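Local coordinates for putative uncharacterized protein (PDB 3P43) that probably acts as a manganese-dependent phosphoesterase of the LigD 3'-phosphoesterase family, which trims 3' ends in DNA repair, at residues V34-H37 with H43-F46; D45-M50 with E77-A82. One frame throughout, in Å; residues are numbered along the deposited sequence.

Contact 1 (V34-H37 with H43-F46). With MN (manganese (II) ion), chain B.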
loop_
_atom_site.group_PDB
_atom_site.type_symbol
_atom_site.label_atom_id
_atom_site.label_comp_id
_atom_site.label_asym_id
_atom_site.label_seq_id
_atom_site.Cartn_x
_atom_site.Cartn_y
_atom_site.Cartn_z
ATOM N N VAL A 34 2.242 -4.502 -3.889
ATOM C CA VAL A 34 1.709 -3.336 -4.556
ATOM C C VAL A 34 0.986 -3.825 -5.806
ATOM O O VAL A 34 1.590 -4.423 -6.696
ATOM C CB VAL A 34 2.816 -2.354 -4.953
ATOM C CG1 VAL A 34 2.234 -1.216 -5.785
ATOM C CG2 VAL A 34 3.528 -1.818 -3.724
ATOM N N GLN A 35 -0.316 -3.585 -5.855
ATOM C CA GLN A 35 -1.109 -3.949 -7.017
ATOM C C GLN A 35 -1.589 -2.704 -7.757
ATOM O O GLN A 35 -2.241 -1.832 -7.178
ATOM C CB GLN A 35 -2.300 -4.822 -6.599
ATOM C CG GLN A 35 -1.960 -6.309 -6.453
ATOM C CD GLN A 35 -2.909 -7.036 -5.520
ATOM O OE1 GLN A 35 -3.459 -6.437 -4.599
ATOM N NE2 GLN A 35 -3.093 -8.337 -5.745
ATOM N N ARG A 36 -1.242 -2.620 -9.034
ATOM C CA ARG A 36 -1.812 -1.614 -9.907
ATOM C C ARG A 36 -3.253 -2.008 -10.161
ATOM O O ARG A 36 -3.523 -3.099 -10.658
ATOM C CB ARG A 36 -1.057 -1.552 -11.229
ATOM C CG ARG A 36 -1.435 -0.354 -12.080
ATOM C CD ARG A 36 -0.694 -0.357 -13.398
ATOM N NE ARG A 36 -1.218 -1.358 -14.320
ATOM C CZ ARG A 36 -0.480 -2.017 -15.207
ATOM N NH1 ARG A 36 0.823 -1.791 -15.286
ATOM N NH2 ARG A 36 -1.042 -2.912 -16.011
ATOM N N HIS A 37 -4.178 -1.125 -9.810
ATOM C CA HIS A 37 -5.596 -1.434 -9.926
ATOM C C HIS A 37 -6.249 -0.521 -10.958
ATOM O O HIS A 37 -6.361 0.682 -10.747
ATOM C CB HIS A 37 -6.278 -1.291 -8.565
ATOM C CG HIS A 37 -7.677 -1.817 -8.530
ATOM N ND1 HIS A 37 -8.517 -1.622 -7.455
ATOM C CD2 HIS A 37 -8.387 -2.528 -9.438
ATOM C CE1 HIS A 37 -9.683 -2.192 -7.700
ATOM N NE2 HIS A 37 -9.630 -2.750 -8.896
ATOM N N HIS A 43 -5.019 3.373 -10.234
ATOM C CA HIS A 43 -4.331 3.695 -8.987
ATOM C C HIS A 43 -3.539 2.492 -8.504
ATOM O O HIS A 43 -3.548 1.437 -9.136
ATOM C CB HIS A 43 -5.320 4.141 -7.913
ATOM C CG HIS A 43 -6.287 3.076 -7.513
ATOM N ND1 HIS A 43 -7.456 2.838 -8.203
ATOM C CD2 HIS A 43 -6.261 2.184 -6.497
ATOM C CE1 HIS A 43 -8.109 1.846 -7.628
ATOM N NE2 HIS A 43 -7.408 1.434 -6.589
ATOM N N TYR A 44 -2.846 2.655 -7.386
ATOM C CA TYR A 44 -2.031 1.579 -6.854
ATOM C C TYR A 44 -2.457 1.241 -5.445
ATOM O O TYR A 44 -2.587 2.116 -4.589
ATOM C CB TYR A 44 -0.547 1.943 -6.907
ATOM C CG TYR A 44 0.003 1.985 -8.316
ATOM C CD1 TYR A 44 0.774 0.940 -8.811
ATOM C CD2 TYR A 44 -0.260 3.064 -9.157
ATOM C CE1 TYR A 44 1.272 0.964 -10.100
ATOM C CE2 TYR A 44 0.237 3.098 -10.455
ATOM C CZ TYR A 44 1.002 2.046 -10.919
ATOM O OH TYR A 44 1.504 2.064 -12.199
ATOM N N ASP A 45 -2.699 -0.038 -5.210
ATOM C CA ASP A 45 -3.034 -0.490 -3.874
ATOM C C ASP A 45 -1.766 -0.978 -3.191
ATOM O O ASP A 45 -1.073 -1.865 -3.692
ATOM C CB ASP A 45 -4.113 -1.568 -3.921
ATOM C CG ASP A 45 -5.449 -1.018 -4.367
ATOM O OD1 ASP A 45 -5.948 -0.077 -3.720
ATOM O OD2 ASP A 45 -6.002 -1.514 -5.365
ATOM N N PHE A 46 -1.454 -0.344 -2.065
ATOM C CA PHE A 46 -0.290 -0.683 -1.267
ATOM C C PHE A 46 -0.749 -1.464 -0.031
ATOM O O PHE A 46 -1.573 -0.979 0.739
ATOM C CB PHE A 46 0.452 0.595 -0.856
ATOM C CG PHE A 46 1.620 0.347 0.041
ATOM C CD1 PHE A 46 2.806 -0.149 -0.469
ATOM C CD2 PHE A 46 1.530 0.599 1.396
ATOM C CE1 PHE A 46 3.880 -0.388 0.356
ATOM C CE2 PHE A 46 2.606 0.364 2.226
ATOM C CZ PHE A 46 3.781 -0.136 1.707
HETATM MN MN MN B . -7.953 -0.434 -5.447
HETATM O O HOH W 1 2.419 0.111 -13.908
#

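Contact 2 (D45-M50 with E77-A82). With MN (manganese (II) ion), chain B.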
loop_
_atom_site.group_PDB
_atom_site.type_symbol
_atom_site.label_atom_id
_atom_site.label_comp_id
_atom_site.label_asym_id
_atom_site.label_seq_id
_atom_site.Cartn_x
_atom_site.Cartn_y
_atom_site.Cartn_z
ATOM N N ASP A 45 -2.699 -0.038 -5.210
ATOM C CA ASP A 45 -3.034 -0.490 -3.874
ATOM C C ASP A 45 -1.766 -0.978 -3.191
ATOM O O ASP A 45 -1.073 -1.865 -3.692
ATOM C CB ASP A 45 -4.113 -1.568 -3.921
ATOM C CG ASP A 45 -5.449 -1.018 -4.367
ATOM O OD1 ASP A 45 -5.948 -0.077 -3.720
ATOM O OD2 ASP A 45 -6.002 -1.514 -5.365
ATOM N N PHE A 46 -1.454 -0.344 -2.065
ATOM C CA PHE A 46 -0.290 -0.683 -1.267
ATOM C C PHE A 46 -0.749 -1.464 -0.031
ATOM O O PHE A 46 -1.573 -0.979 0.739
ATOM C CB PHE A 46 0.452 0.595 -0.856
ATOM C CG PHE A 46 1.620 0.347 0.041
ATOM C CD1 PHE A 46 2.806 -0.149 -0.469
ATOM C CD2 PHE A 46 1.530 0.599 1.396
ATOM C CE1 PHE A 46 3.880 -0.388 0.356
ATOM C CE2 PHE A 46 2.606 0.364 2.226
ATOM C CZ PHE A 46 3.781 -0.136 1.707
ATOM N N ARG A 47 -0.221 -2.671 0.146
ATOM C CA ARG A 47 -0.692 -3.560 1.203
ATOM C C ARG A 47 0.441 -4.098 2.064
ATOM O O ARG A 47 1.466 -4.546 1.550
ATOM C CB ARG A 47 -1.453 -4.743 0.607
ATOM C CG ARG A 47 -2.522 -4.375 -0.400
ATOM C CD ARG A 47 -3.296 -5.613 -0.804
ATOM N NE ARG A 47 -3.981 -5.426 -2.069
ATOM C CZ ARG A 47 -5.123 -4.766 -2.201
ATOM N NH1 ARG A 47 -5.702 -4.232 -1.135
ATOM N NH2 ARG A 47 -5.679 -4.639 -3.399
ATOM N N LEU A 48 0.234 -4.071 3.377
ATOM C CA LEU A 48 1.201 -4.593 4.337
ATOM C C LEU A 48 0.568 -5.724 5.130
ATOM O O LEU A 48 -0.552 -5.588 5.633
ATOM C CB LEU A 48 1.627 -3.500 5.320
ATOM C CG LEU A 48 2.482 -2.342 4.819
ATOM C CD1 LEU A 48 2.586 -1.271 5.897
ATOM C CD2 LEU A 48 3.865 -2.826 4.400
ATOM N N GLU A 49 1.279 -6.838 5.246
ATOM C CA GLU A 49 0.791 -7.937 6.067
ATOM C C GLU A 49 0.936 -7.582 7.534
ATOM O O GLU A 49 2.046 -7.384 8.029
ATOM C CB GLU A 49 1.535 -9.242 5.783
ATOM C CG GLU A 49 1.131 -10.365 6.735
ATOM C CD GLU A 49 1.877 -11.660 6.484
ATOM O OE1 GLU A 49 2.497 -11.793 5.406
ATOM O OE2 GLU A 49 1.837 -12.548 7.364
ATOM N N MET A 50 -0.202 -7.474 8.211
ATOM C CA MET A 50 -0.255 -7.275 9.649
ATOM C C MET A 50 -1.317 -8.208 10.205
ATOM O O MET A 50 -2.407 -8.312 9.643
ATOM C CB MET A 50 -0.658 -5.834 9.970
ATOM C CG MET A 50 0.149 -4.772 9.246
ATOM S SD MET A 50 1.364 -3.991 10.320
ATOM C CE MET A 50 2.025 -2.738 9.238
ATOM N N GLU A 77 -10.267 -1.174 2.949
ATOM C CA GLU A 77 -10.553 -2.310 3.813
ATOM C C GLU A 77 -9.453 -3.365 3.753
ATOM O O GLU A 77 -8.740 -3.466 2.762
ATOM C CB GLU A 77 -11.915 -2.915 3.474
ATOM C CG GLU A 77 -13.074 -2.202 4.158
ATOM C CD GLU A 77 -14.148 -1.758 3.187
ATOM O OE1 GLU A 77 -14.484 -2.539 2.271
ATOM O OE2 GLU A 77 -14.663 -0.628 3.344
ATOM N N ASP A 78 -9.308 -4.128 4.834
ATOM C CA ASP A 78 -8.392 -5.262 4.865
ATOM C C ASP A 78 -8.677 -6.235 3.727
ATOM O O ASP A 78 -9.829 -6.452 3.350
ATOM C CB ASP A 78 -8.530 -6.015 6.188
ATOM C CG ASP A 78 -8.100 -5.192 7.375
ATOM O OD1 ASP A 78 -7.504 -4.115 7.159
ATOM O OD2 ASP A 78 -8.361 -5.620 8.522
ATOM N N HIS A 79 -7.628 -6.833 3.185
ATOM C CA HIS A 79 -7.803 -7.902 2.218
ATOM C C HIS A 79 -7.216 -9.159 2.809
ATOM O O HIS A 79 -6.312 -9.081 3.641
ATOM C CB HIS A 79 -7.089 -7.564 0.911
ATOM C CG HIS A 79 -7.794 -6.533 0.092
ATOM N ND1 HIS A 79 -8.080 -5.272 0.570
ATOM C CD2 HIS A 79 -8.278 -6.576 -1.171
ATOM C CE1 HIS A 79 -8.707 -4.581 -0.366
ATOM N NE2 HIS A 79 -8.838 -5.349 -1.432
ATOM N N PRO A 80 -7.724 -10.327 2.385
ATOM C CA PRO A 80 -7.127 -11.581 2.837
ATOM C C PRO A 80 -5.711 -11.708 2.287
ATOM O O PRO A 80 -5.403 -11.190 1.216
ATOM C CB PRO A 80 -8.047 -12.647 2.233
ATOM C CG PRO A 80 -8.692 -11.978 1.066
ATOM C CD PRO A 80 -8.850 -10.545 1.459
ATOM N N LEU A 81 -4.862 -12.394 3.036
ATOM C CA LEU A 81 -3.459 -12.555 2.694
ATOM C C LEU A 81 -3.258 -13.122 1.289
ATOM O O LEU A 81 -2.341 -12.717 0.570
ATOM C CB LEU A 81 -2.790 -13.448 3.740
ATOM C CG LEU A 81 -1.300 -13.276 4.022
ATOM C CD1 LEU A 81 -0.884 -11.826 3.894
ATOM C CD2 LEU A 81 -0.990 -13.805 5.415
ATOM N N ALA A 82 -4.129 -14.044 0.893
ATOM C CA ALA A 82 -4.006 -14.716 -0.400
ATOM C C ALA A 82 -4.140 -13.750 -1.578
ATOM O O ALA A 82 -3.784 -14.078 -2.713
ATOM C CB ALA A 82 -5.022 -15.837 -0.510
HETATM MN MN MN B . -7.953 -0.434 -5.447
HETATM O O HOH W 2 -8.560 -3.926 -3.902
#

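Contact 1 (V34-H37 with H43-F46)
A single manganese ion is held by three side chains from two paired strands: His37 through ND1 at 2.4 Å from the metal, His43 through NE2 at 2.3 Å, and Asp45 through OD2 at 2.2 Å, with Asp45 OD1 longer. All three project from one face of an antiparallel ladder. The two imidazoles, planes 62° apart, turn their nitrogens to the same ion, while His37 CB lies over the face of the His43 ring, 3.9 Å from its centroid. His43 reaches the metal with CG between its backbone N and carbonyl carbon (chi1 64°). Pairs of backbone bonds join Gln35 to Asp45 and His37 to His43, fixing the register of the ligands. On the other face Arg36 runs alongside Tyr44, its CG above the ring, and a water links Arg36 NH1, which also pairs with Glu101, to Tyr44 OH. Val34 meets the ring edges of Tyr44 and Phe46, its CG2 3.7 Å from Phe46 CD1. This hairpin of strands 31-38 and 42-50 is flanked by strand 98-114 beside the first and strand 53-59 beside the second; the backbone O of Ala97, just ahead of strand 98-114, accepts a hydrogen bond from His37 NE2.

Contact 2 (D45-M50 with E77-A82)
With CG anti to its carbonyl carbon (chi1 -50°) and the chain extended from CG to NE, Arg47 carries its guanidinium out from strand 42-50 to His79, whose own CG is also anti to the carbonyl carbon (chi1 -75°). NH1 of Arg47 sits 3.0 Å above the His79 ring plane, over its centre, and the guanidinium and ring planes are 39° apart. The approach is therefore from above the ring; Arg47 NH1 and His79 ND1 are 3.1 Å apart, but the angle is too poor for a hydrogen bond. Instead ND1 of His79 donates to Glu77 O at 2.9 Å, close to the ring plane, which limits rotation of the imidazole. At the NE2 end of the ring a water bridges NE2 of His79 and NH2 of Arg47, accepting from the latter at 3.0 Å. Outside the segments Arg47 NE has Gln35 as its partner and NH1 has Ser56, and Asp45 CB covers part of one face of the guanidinium. Further along, the extended Glu49 crosses Leu81: the two methyls lie against its carboxylate end, with Leu81 CD2 3.7 Å from Glu49 OE2, while Glu49 OE1 accepts from the backbone N of Ile31. An alanine in place of His79 would probably leave Arg47 NH1 without the ring beneath it, Glu77 O without its N-H donor and the bridging water without one of its two holders. Asp45 OD2, a manganese ligand, lies 3.7 Å from Arg47 NH2, a long pairing of charges with no N-H aimed at it. The positive guanidinium thus stands beside the metal site, where a phosphate ion, probably from the crystallisation liquor but perhaps marking the pocket, is bound near Asp45 and His79, an arrangement consistent with a role in receiving a phosphate-bearing substrate.

How the contacts relate
From the N terminus, strand 31-38 runs into a short turn and returns as strand 42-50, so contact 1 closes a tight hairpin with five residues between its segments. Contact 2 starts on that second strand, sharing Asp45 and Phe46 with contact 1, and closes a wider loop of 26 residues that takes in strand 53-59 and most of strand 70-80. The two loops therefore follow one another along the chain, overlapping just at the shared residues. A probable hydrogen bond from Arg47 NE to Gln35 OE1, 2.8 Å, joins the contacts directly. Together they tie the hairpin bearing the manganese to the end of strand 70-80 within the beta barrel.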